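Local atomic coordinates of hypothetical Thioesterase Protein SP_1851 (Streptococcus pneumoniae serotype 4, PDB entry 4XY5), a protein that probably hydrolyses thioester bonds as a hotdog-fold thioesterase of the PaaI type. Residues A[86-92]-A[105-111]; A[42-46]-A[80-84]; A[23-28]-A[60-65]. The protein carries 1 engineered substitution. Residue numbers count along the deposited sequence, not the author numbering.

Interaction 1 lies nearest the middle of the chain, with half its touching residues buried: a regular antiparallel strand pair held by backbone hydrogen bonds and, on one face, by aliphatic side chains against helix 47-64. Interactions 2 and 3 are more peripheral, have smaller buried shares, touch the third subunit and lie on opposite sides of the chain's centre. At the helix start, interaction 2 joins two loops by sparse polar bonds and water bridges; at the helix end, interaction 3 seats a beta turn with mostly apolar contacts and one hydrogen bond. Interactions 1 and 3 share the sheet through neighbouring strands 87-97 and 27-33, whereas 1 and 2 touch at Asn110 with Lys80 and Asp86 with Lys83.

Interaction 1 (A[86-92]-A[105-111])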
loop_
_atom_site.group_PDB
_atom_site.type_symbol
_atom_site.label_atom_id
_atom_site.label_comp_id
_atom_site.label_asym_id
_atom_site.label_seq_id
_atom_site.Cartn_x
_atom_site.Cartn_y
_atom_site.Cartn_z
ATOM N N ASP A 86 2.608 -7.214 -26.264
ATOM C CA ASP A 86 2.258 -8.204 -25.245
ATOM C C ASP A 86 0.748 -8.338 -25.196
ATOM O O ASP A 86 0.032 -7.356 -25.366
ATOM C CB ASP A 86 2.763 -7.812 -23.845
ATOM C CG ASP A 86 4.228 -8.128 -23.621
ATOM O OD1 ASP A 86 4.859 -8.775 -24.488
ATOM O OD2 ASP A 86 4.748 -7.731 -22.549
ATOM N N VAL A 87 0.258 -9.552 -24.969
ATOM C CA VAL A 87 -1.135 -9.723 -24.603
ATOM C C VAL A 87 -1.156 -9.923 -23.094
ATOM O O VAL A 87 -0.501 -10.829 -22.575
ATOM C CB VAL A 87 -1.787 -10.910 -25.321
ATOM C CG1 VAL A 87 -3.214 -11.137 -24.801
ATOM C CG2 VAL A 87 -1.782 -10.659 -26.816
ATOM N N LEU A 88 -1.861 -9.033 -22.402
ATOM C CA LEU A 88 -1.935 -9.074 -20.948
ATOM C C LEU A 88 -3.249 -9.678 -20.507
ATOM O O LEU A 88 -4.317 -9.263 -20.957
ATOM C CB LEU A 88 -1.787 -7.666 -20.363
ATOM C CG LEU A 88 -0.509 -6.935 -20.747
ATOM C CD1 LEU A 88 -0.421 -5.577 -20.038
ATOM C CD2 LEU A 88 0.695 -7.799 -20.436
ATOM N N THR A 89 -3.167 -10.658 -19.617
ATOM C CA THR A 89 -4.354 -11.241 -19.020
ATOM C C THR A 89 -4.499 -10.693 -17.610
ATOM O O THR A 89 -3.624 -10.876 -16.788
ATOM C CB THR A 89 -4.277 -12.768 -18.984
ATOM O OG1 THR A 89 -4.123 -13.255 -20.324
ATOM C CG2 THR A 89 -5.557 -13.351 -18.384
ATOM N N ILE A 90 -5.623 -10.029 -17.373
ATOM C CA ILE A 90 -5.916 -9.343 -16.124
ATOM C C ILE A 90 -6.965 -10.156 -15.397
ATOM O O ILE A 90 -8.103 -10.250 -15.850
ATOM C CB ILE A 90 -6.455 -7.917 -16.372
ATOM C CG1 ILE A 90 -5.677 -7.245 -17.500
ATOM C CG2 ILE A 90 -6.436 -7.079 -15.061
ATOM C CD1 ILE A 90 -6.539 -6.279 -18.330
ATOM N N LYS A 91 -6.573 -10.755 -14.282
ATOM C CA LYS A 91 -7.477 -11.600 -13.509
ATOM C C LYS A 91 -7.754 -10.959 -12.173
ATOM O O LYS A 91 -6.828 -10.739 -11.400
ATOM C CB LYS A 91 -6.870 -12.987 -13.291
ATOM C CG LYS A 91 -6.502 -13.714 -14.577
ATOM C CD LYS A 91 -5.996 -15.126 -14.273
ATOM C CE LYS A 91 -5.898 -15.961 -15.545
ATOM N NZ LYS A 91 -5.586 -17.386 -15.224
ATOM N N GLY A 92 -9.023 -10.682 -11.893
ATOM C CA GLY A 92 -9.391 -10.106 -10.613
ATOM C C GLY A 92 -10.339 -11.027 -9.868
ATOM O O GLY A 92 -11.159 -11.729 -10.482
ATOM N N ASP A 105 -8.189 -8.836 -5.235
ATOM C CA ASP A 105 -6.835 -9.065 -5.744
ATOM C C ASP A 105 -6.879 -9.077 -7.268
ATOM O O ASP A 105 -7.761 -9.703 -7.862
ATOM C CB ASP A 105 -6.250 -10.384 -5.240
ATOM C CG ASP A 105 -5.676 -10.280 -3.828
ATOM O OD1 ASP A 105 -5.569 -9.158 -3.273
ATOM O OD2 ASP A 105 -5.315 -11.339 -3.285
ATOM N N VAL A 106 -5.942 -8.384 -7.903
ATOM C CA VAL A 106 -5.888 -8.379 -9.370
ATOM C C VAL A 106 -4.467 -8.663 -9.810
ATOM O O VAL A 106 -3.535 -8.038 -9.317
ATOM C CB VAL A 106 -6.362 -7.042 -9.961
ATOM C CG1 VAL A 106 -6.327 -7.093 -11.499
ATOM C CG2 VAL A 106 -7.769 -6.711 -9.456
ATOM N N ASP A 107 -4.306 -9.614 -10.729
ATOM C CA ASP A 107 -2.975 -10.065 -11.144
ATOM C C ASP A 107 -2.887 -9.970 -12.648
ATOM O O ASP A 107 -3.828 -10.346 -13.324
ATOM C CB ASP A 107 -2.719 -11.508 -10.690
ATOM C CG ASP A 107 -2.858 -11.685 -9.176
ATOM O OD1 ASP A 107 -2.267 -10.889 -8.408
ATOM O OD2 ASP A 107 -3.580 -12.611 -8.753
ATOM N N ILE A 108 -1.777 -9.460 -13.172
ATOM C CA ILE A 108 -1.593 -9.426 -14.611
ATOM C C ILE A 108 -0.426 -10.311 -15.032
ATOM O O ILE A 108 0.665 -10.238 -14.453
ATOM C CB ILE A 108 -1.364 -7.989 -15.134
ATOM C CG1 ILE A 108 -2.580 -7.111 -14.806
ATOM C CG2 ILE A 108 -1.102 -8.027 -16.639
ATOM C CD1 ILE A 108 -2.528 -5.684 -15.479
ATOM N N THR A 109 -0.684 -11.157 -16.029
ATOM C CA THR A 109 0.333 -12.021 -16.624
ATOM C C THR A 109 0.441 -11.728 -18.121
ATOM O O THR A 109 -0.514 -11.241 -18.727
ATOM C CB THR A 109 0.001 -13.513 -16.417
ATOM O OG1 THR A 109 -1.311 -13.781 -16.926
ATOM C CG2 THR A 109 0.030 -13.860 -14.932
ATOM N N ASN A 110 1.590 -12.014 -18.728
ATOM C CA ASN A 110 1.688 -11.813 -20.172
ATOM C C ASN A 110 1.430 -13.119 -20.905
ATOM O O ASN A 110 1.115 -14.125 -20.274
ATOM C CB ASN A 110 3.043 -11.203 -20.573
ATOM C CG ASN A 110 4.223 -12.104 -20.269
ATOM O OD1 ASN A 110 4.069 -13.301 -20.048
ATOM N ND2 ASN A 110 5.422 -11.522 -20.271
ATOM N N GLN A 111 1.573 -13.098 -22.234
ATOM C CA GLN A 111 1.203 -14.233 -23.080
ATOM C C GLN A 111 2.131 -15.426 -22.871
ATOM O O GLN A 111 1.845 -16.524 -23.344
ATOM C CB GLN A 111 1.192 -13.823 -24.566
ATOM C CG GLN A 111 2.555 -13.498 -25.155
ATOM C CD GLN A 111 3.054 -12.123 -24.758
ATOM O OE1 GLN A 111 2.284 -11.284 -24.292
ATOM N NE2 GLN A 111 4.349 -11.886 -24.930
HETATM O O HOH W 1 5.895 -8.721 -20.436
HETATM O O HOH W 2 -3.146 -13.012 -14.858
HETATM O O HOH W 3 -6.353 -12.390 -8.994
#
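Strands 87-92 and 105-109 run antiparallel, their axes 4.6 Å apart at 164°, as the two arms of a beta hairpin. Asp105 opens the pairing with its carbonyl O 3.2 Å from Gly92 CA, while its carboxylate bonds Thr120 and forms a salt bridge with Lys118 of the second subunit. Val106 faces Gly92 in a non-hydrogen-bonded pair, CA-CA 4.1 Å, and its CG1 lies 3.6 Å from Ile90 CG2. Asp107 and Lys91 form a hydrogen-bonded pair: Lys91 N gives to Asp107 O at 2.9 Å, Asp107 N to Lys91 O at 2.8 Å. Ile108 returns to the apolar face, with CG1 3.9 Å from Ile90 CG2 and CG2 3.8 Å from Leu88 CB. Thr109 repeats the paired bonds, Thr89 N to Thr109 O at 2.9 Å and Thr109 N to Thr89 O at 3.0 Å; water 2 links Thr89 O to Thr109 OG1. Next, Asn110 CA lies 3.4 Å from Val87 O. Water 1 joins Asn110 ND2 to Asp86 OD2, which also takes Lys83 N, while Asn110 OD1 accepts the backbone N of Glu112 and Arg114. Gln111 then replaces main chain with side chain, its OE1 accepting Val87 N at 2.8 Å and its NE2 reaching Asp86 OD1 at 3.2 Å. In this hotdog fold strand 27-33 pairs with 87-92 on the side away from 105-111, strand 115-127 flanks 105-109, and Leu88, Ile90, Val106 and Ile108 pack against helix 47-64.

Interaction 2 (A[42-46]-A[80-84]); sequences YGNAH and KAGKL
Two irregular loops meet here, one leading into helix 47-64 and the other joining strands 68-78 and 87-97; Asn44 CA lies 5.3 Å from Lys83 CA and Ala45 CA 4.8 Å from Gly82 CA. Tyr42 takes no part across the loops; its OH bonds Asp68 of the third subunit. Gly43 has phi/psi 85/12, where a CB would jam against the preceding carbonyl; water 4 connects its O (2.5 Å) to Leu84 N (2.9 Å). Asn44 is extended (-101/160), chi1 m, and its OD1 accepts Lys83 NZ at 2.8 Å. Lys83 (-126/159) starts away but curls back through three m torsions and a final t. Ala45 (-60/130) gives its N to Gly82 O at 2.9 Å; an ideal CB on extended Gly82 (-87/147) would come within 3.0 Å of Ala45 CB. Water 5 bridges Ala45 O (2.7 Å) and Gly82 N (3.0 Å). His46, chi1 t, turns away as N-cap, ND1 on Gly48 N; its NE2 bonds Gln56 of the third subunit and it packs on that subunit's engineered Ala55, consistent with an intersubunit active site as in related hotdog thioesterases. Few direct bonds, two waters and small residues at the close approach fit the loops together without a continuous apolar interface.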
loop_
_atom_site.group_PDB
_atom_site.type_symbol
_atom_site.label_atom_id
_atom_site.label_comp_id
_atom_site.label_asym_id
_atom_site.label_seq_id
_atom_site.Cartn_x
_atom_site.Cartn_y
_atom_site.Cartn_z
ATOM N N TYR A 42 10.329 5.092 -21.524
ATOM C CA TYR A 42 11.351 4.074 -21.744
ATOM C C TYR A 42 10.886 2.935 -22.641
ATOM O O TYR A 42 11.628 1.983 -22.863
ATOM C CB TYR A 42 11.822 3.491 -20.412
ATOM C CG TYR A 42 12.290 4.525 -19.414
ATOM C CD1 TYR A 42 13.417 5.298 -19.659
ATOM C CD2 TYR A 42 11.612 4.716 -18.221
ATOM C CE1 TYR A 42 13.851 6.237 -18.748
ATOM C CE2 TYR A 42 12.041 5.653 -17.299
ATOM C CZ TYR A 42 13.162 6.411 -17.570
ATOM O OH TYR A 42 13.595 7.347 -16.664
ATOM N N GLY A 43 9.661 3.029 -23.145
ATOM C CA GLY A 43 9.134 2.035 -24.060
ATOM C C GLY A 43 8.531 0.832 -23.365
ATOM O O GLY A 43 8.249 -0.186 -23.991
ATOM N N ASN A 44 8.344 0.948 -22.055
ATOM C CA ASN A 44 7.704 -0.105 -21.276
ATOM C C ASN A 44 6.249 0.274 -21.007
ATOM O O ASN A 44 5.884 1.441 -21.128
ATOM C CB ASN A 44 8.467 -0.342 -19.975
ATOM C CG ASN A 44 9.851 -0.925 -20.212
ATOM O OD1 ASN A 44 10.046 -1.748 -21.106
ATOM N ND2 ASN A 44 10.817 -0.488 -19.424
ATOM N N ALA A 45 5.411 -0.701 -20.676
ATOM C CA ALA A 45 4.035 -0.377 -20.324
ATOM C C ALA A 45 4.080 0.553 -19.122
ATOM O O ALA A 45 4.769 0.269 -18.142
ATOM C CB ALA A 45 3.226 -1.629 -20.016
ATOM N N HIS A 46 3.361 1.664 -19.223
ATOM C CA HIS A 46 3.349 2.691 -18.198
ATOM C C HIS A 46 2.756 2.118 -16.909
ATOM O O HIS A 46 1.806 1.344 -16.964
ATOM C CB HIS A 46 2.544 3.893 -18.694
ATOM C CG HIS A 46 2.764 5.141 -17.902
ATOM N ND1 HIS A 46 2.282 5.303 -16.622
ATOM C CD2 HIS A 46 3.414 6.287 -18.209
ATOM C CE1 HIS A 46 2.631 6.494 -16.172
ATOM N NE2 HIS A 46 3.313 7.114 -17.119
ATOM N N LYS A 80 7.536 -7.172 -13.572
ATOM C CA LYS A 80 8.195 -7.419 -14.848
ATOM C C LYS A 80 7.581 -6.477 -15.850
ATOM O O LYS A 80 6.381 -6.217 -15.797
ATOM C CB LYS A 80 8.024 -8.880 -15.279
ATOM C CG LYS A 80 8.452 -9.196 -16.719
ATOM C CD LYS A 80 8.412 -10.706 -16.976
ATOM C CE LYS A 80 8.611 -11.052 -18.449
ATOM N NZ LYS A 80 9.881 -10.494 -18.995
ATOM N N ALA A 81 8.402 -5.936 -16.742
ATOM C CA ALA A 81 7.912 -4.958 -17.707
ATOM C C ALA A 81 6.897 -5.555 -18.672
ATOM O O ALA A 81 7.038 -6.694 -19.109
ATOM C CB ALA A 81 9.075 -4.362 -18.488
ATOM N N GLY A 82 5.866 -4.778 -18.995
ATOM C CA GLY A 82 5.036 -5.080 -20.146
ATOM C C GLY A 82 5.671 -4.434 -21.367
ATOM O O GLY A 82 6.283 -3.370 -21.264
ATOM N N LYS A 83 5.535 -5.075 -22.525
ATOM C CA LYS A 83 6.149 -4.561 -23.753
ATOM C C LYS A 83 5.128 -4.400 -24.872
ATOM O O LYS A 83 4.074 -5.026 -24.846
ATOM C CB LYS A 83 7.270 -5.494 -24.221
ATOM C CG LYS A 83 8.258 -5.898 -23.139
ATOM C CD LYS A 83 9.153 -4.746 -22.707
ATOM C CE LYS A 83 9.907 -4.155 -23.886
ATOM N NZ LYS A 83 10.749 -2.987 -23.484
ATOM N N LEU A 84 5.447 -3.567 -25.860
ATOM C CA LEU A 84 4.593 -3.434 -27.035
ATOM C C LEU A 84 4.224 -4.812 -27.605
ATOM O O LEU A 84 5.080 -5.687 -27.711
ATOM C CB LEU A 84 5.287 -2.579 -28.102
ATOM C CG LEU A 84 4.448 -2.271 -29.348
ATOM C CD1 LEU A 84 3.253 -1.394 -28.988
ATOM C CD2 LEU A 84 5.291 -1.627 -30.438
HETATM O O HOH W 4 7.783 -1.893 -25.816
HETATM O O HOH W 5 6.056 -2.090 -17.588
#

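Interaction 3 (A[23-28]-A[60-65]); sequences MRDGHV and LVVISL
A type I' turn from Arg24 to His27 makes a tight two-residue beta hairpin of strands 19-24 and 27-33 and packs on the C-terminal end of helix 47-64, the central helix of the hotdog fold. Gly26 CA lies 4.9 Å from Val61 CA, and Arg24 CA 5.3 Å from Ser64 CA. Asp25 (51/45) and Gly26 (84/14) occupy the corners; Arg24 N bonds His27 O and His27 N bonds Arg24 O, both at 3.0 Å, and His27, chi1 m, sends ND1 to Asp25 O at 2.9 Å. Ser64, chi1 p, is the polar joint: its OG gives to Val61 O at 2.5 Å and accepts Gly26 N at 3.0 Å. Met23, all t, puts CE 3.8 Å from both Leu60 CD2 and Ile63 CG2. Val28 (t) has CG2 3.7 Å from Val61 CG2. Leu65, m then t, brings CD2 to 3.5 Å from Gly26 N. Strand 87-97 continues the sheet beside Gly26 and Val28; its Cys94 touches Val61 and Leu65, while Tyr41 of the third subunit packs on Leu60 and Ile63.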
loop_
_atom_site.group_PDB
_atom_site.type_symbol
_atom_site.label_atom_id
_atom_site.label_comp_id
_atom_site.label_asym_id
_atom_site.label_seq_id
_atom_site.Cartn_x
_atom_site.Cartn_y
_atom_site.Cartn_z
ATOM N N MET A 23 -16.720 -13.001 -16.509
ATOM C CA MET A 23 -17.228 -12.036 -15.537
ATOM C C MET A 23 -18.402 -12.666 -14.798
ATOM O O MET A 23 -19.533 -12.647 -15.283
ATOM C CB MET A 23 -17.627 -10.726 -16.233
ATOM C CG MET A 23 -18.191 -9.640 -15.337
ATOM S SD MET A 23 -18.329 -8.042 -16.178
ATOM C CE MET A 23 -19.211 -7.091 -14.936
ATOM N N ARG A 24 -18.123 -13.256 -13.637
ATOM C CA ARG A 24 -19.155 -13.936 -12.857
ATOM C C ARG A 24 -18.754 -14.146 -11.400
ATOM O O ARG A 24 -17.639 -14.577 -11.111
ATOM C CB ARG A 24 -19.493 -15.294 -13.490
ATOM C CG ARG A 24 -18.308 -16.247 -13.618
ATOM C CD ARG A 24 -18.740 -17.623 -14.152
ATOM N NE ARG A 24 -18.935 -17.617 -15.597
ATOM C CZ ARG A 24 -19.464 -18.622 -16.294
ATOM N NH1 ARG A 24 -19.867 -19.731 -15.684
ATOM N NH2 ARG A 24 -19.595 -18.510 -17.607
ATOM N N ASP A 25 -19.677 -13.827 -10.496
ATOM C CA ASP A 25 -19.576 -14.210 -9.092
ATOM C C ASP A 25 -18.238 -13.835 -8.464
ATOM O O ASP A 25 -17.614 -14.646 -7.784
ATOM C CB ASP A 25 -19.821 -15.717 -8.955
ATOM C CG ASP A 25 -21.149 -16.143 -9.548
ATOM O OD1 ASP A 25 -22.169 -15.489 -9.232
ATOM O OD2 ASP A 25 -21.169 -17.114 -10.345
ATOM N N GLY A 26 -17.792 -12.610 -8.722
ATOM C CA GLY A 26 -16.605 -12.086 -8.072
ATOM C C GLY A 26 -15.301 -12.481 -8.735
ATOM O O GLY A 26 -14.239 -12.310 -8.156
ATOM N N HIS A 27 -15.382 -12.993 -9.956
ATOM C CA HIS A 27 -14.198 -13.428 -10.683
ATOM C C HIS A 27 -14.267 -12.906 -12.100
ATOM O O HIS A 27 -15.253 -13.122 -12.796
ATOM C CB HIS A 27 -14.091 -14.951 -10.690
ATOM C CG HIS A 27 -13.898 -15.538 -9.329
ATOM N ND1 HIS A 27 -14.923 -15.636 -8.412
ATOM C CD2 HIS A 27 -12.796 -16.027 -8.716
ATOM C CE1 HIS A 27 -14.464 -16.176 -7.298
ATOM N NE2 HIS A 27 -13.176 -16.422 -7.455
ATOM N N VAL A 28 -13.208 -12.217 -12.515
ATOM C CA VAL A 28 -13.179 -11.533 -13.793
ATOM C C VAL A 28 -11.862 -11.832 -14.488
ATOM O O VAL A 28 -10.818 -11.857 -13.848
ATOM C CB VAL A 28 -13.344 -10.006 -13.603
ATOM C CG1 VAL A 28 -13.032 -9.259 -14.899
ATOM C CG2 VAL A 28 -14.746 -9.681 -13.096
ATOM N N LEU A 60 -15.105 -4.185 -12.263
ATOM C CA LEU A 60 -15.896 -5.250 -12.882
ATOM C C LEU A 60 -16.162 -6.384 -11.892
ATOM O O LEU A 60 -17.237 -6.985 -11.902
ATOM C CB LEU A 60 -15.203 -5.782 -14.139
ATOM C CG LEU A 60 -15.148 -4.825 -15.348
ATOM C CD1 LEU A 60 -14.257 -5.407 -16.411
ATOM C CD2 LEU A 60 -16.534 -4.550 -15.915
ATOM N N VAL A 61 -15.204 -6.678 -11.014
ATOM C CA VAL A 61 -15.455 -7.697 -9.992
ATOM C C VAL A 61 -16.618 -7.267 -9.093
ATOM O O VAL A 61 -17.506 -8.075 -8.812
ATOM C CB VAL A 61 -14.213 -7.981 -9.127
ATOM C CG1 VAL A 61 -14.566 -8.896 -7.951
ATOM C CG2 VAL A 61 -13.125 -8.627 -9.951
ATOM N N VAL A 62 -16.614 -6.003 -8.666
ATOM C CA VAL A 62 -17.704 -5.429 -7.875
ATOM C C VAL A 62 -19.054 -5.611 -8.561
ATOM O O VAL A 62 -20.016 -6.069 -7.949
ATOM C CB VAL A 62 -17.528 -3.911 -7.633
ATOM C CG1 VAL A 62 -18.765 -3.346 -6.938
ATOM C CG2 VAL A 62 -16.284 -3.606 -6.813
ATOM N N ILE A 63 -19.120 -5.229 -9.834
ATOM C CA ILE A 63 -20.383 -5.315 -10.563
ATOM C C ILE A 63 -20.856 -6.763 -10.629
ATOM O O ILE A 63 -22.045 -7.040 -10.469
ATOM C CB ILE A 63 -20.250 -4.722 -11.967
ATOM C CG1 ILE A 63 -20.009 -3.214 -11.860
ATOM C CG2 ILE A 63 -21.512 -4.977 -12.792
ATOM C CD1 ILE A 63 -19.714 -2.559 -13.179
ATOM N N SER A 64 -19.917 -7.682 -10.825
ATOM C CA SER A 64 -20.238 -9.098 -10.964
ATOM C C SER A 64 -20.842 -9.688 -9.686
ATOM O O SER A 64 -21.456 -10.757 -9.727
ATOM C CB SER A 64 -18.992 -9.900 -11.359
ATOM O OG SER A 64 -18.129 -10.075 -10.246
ATOM N N LEU A 65 -20.654 -9.003 -8.561
ATOM C CA LEU A 65 -21.249 -9.421 -7.293
ATOM C C LEU A 65 -22.597 -8.760 -7.037
ATOM O O LEU A 65 -23.169 -8.914 -5.952
ATOM C CB LEU A 65 -20.310 -9.110 -6.126
ATOM C CG LEU A 65 -19.002 -9.897 -6.089
ATOM C CD1 LEU A 65 -18.094 -9.263 -5.069
ATOM C CD2 LEU A 65 -19.256 -11.353 -5.752
#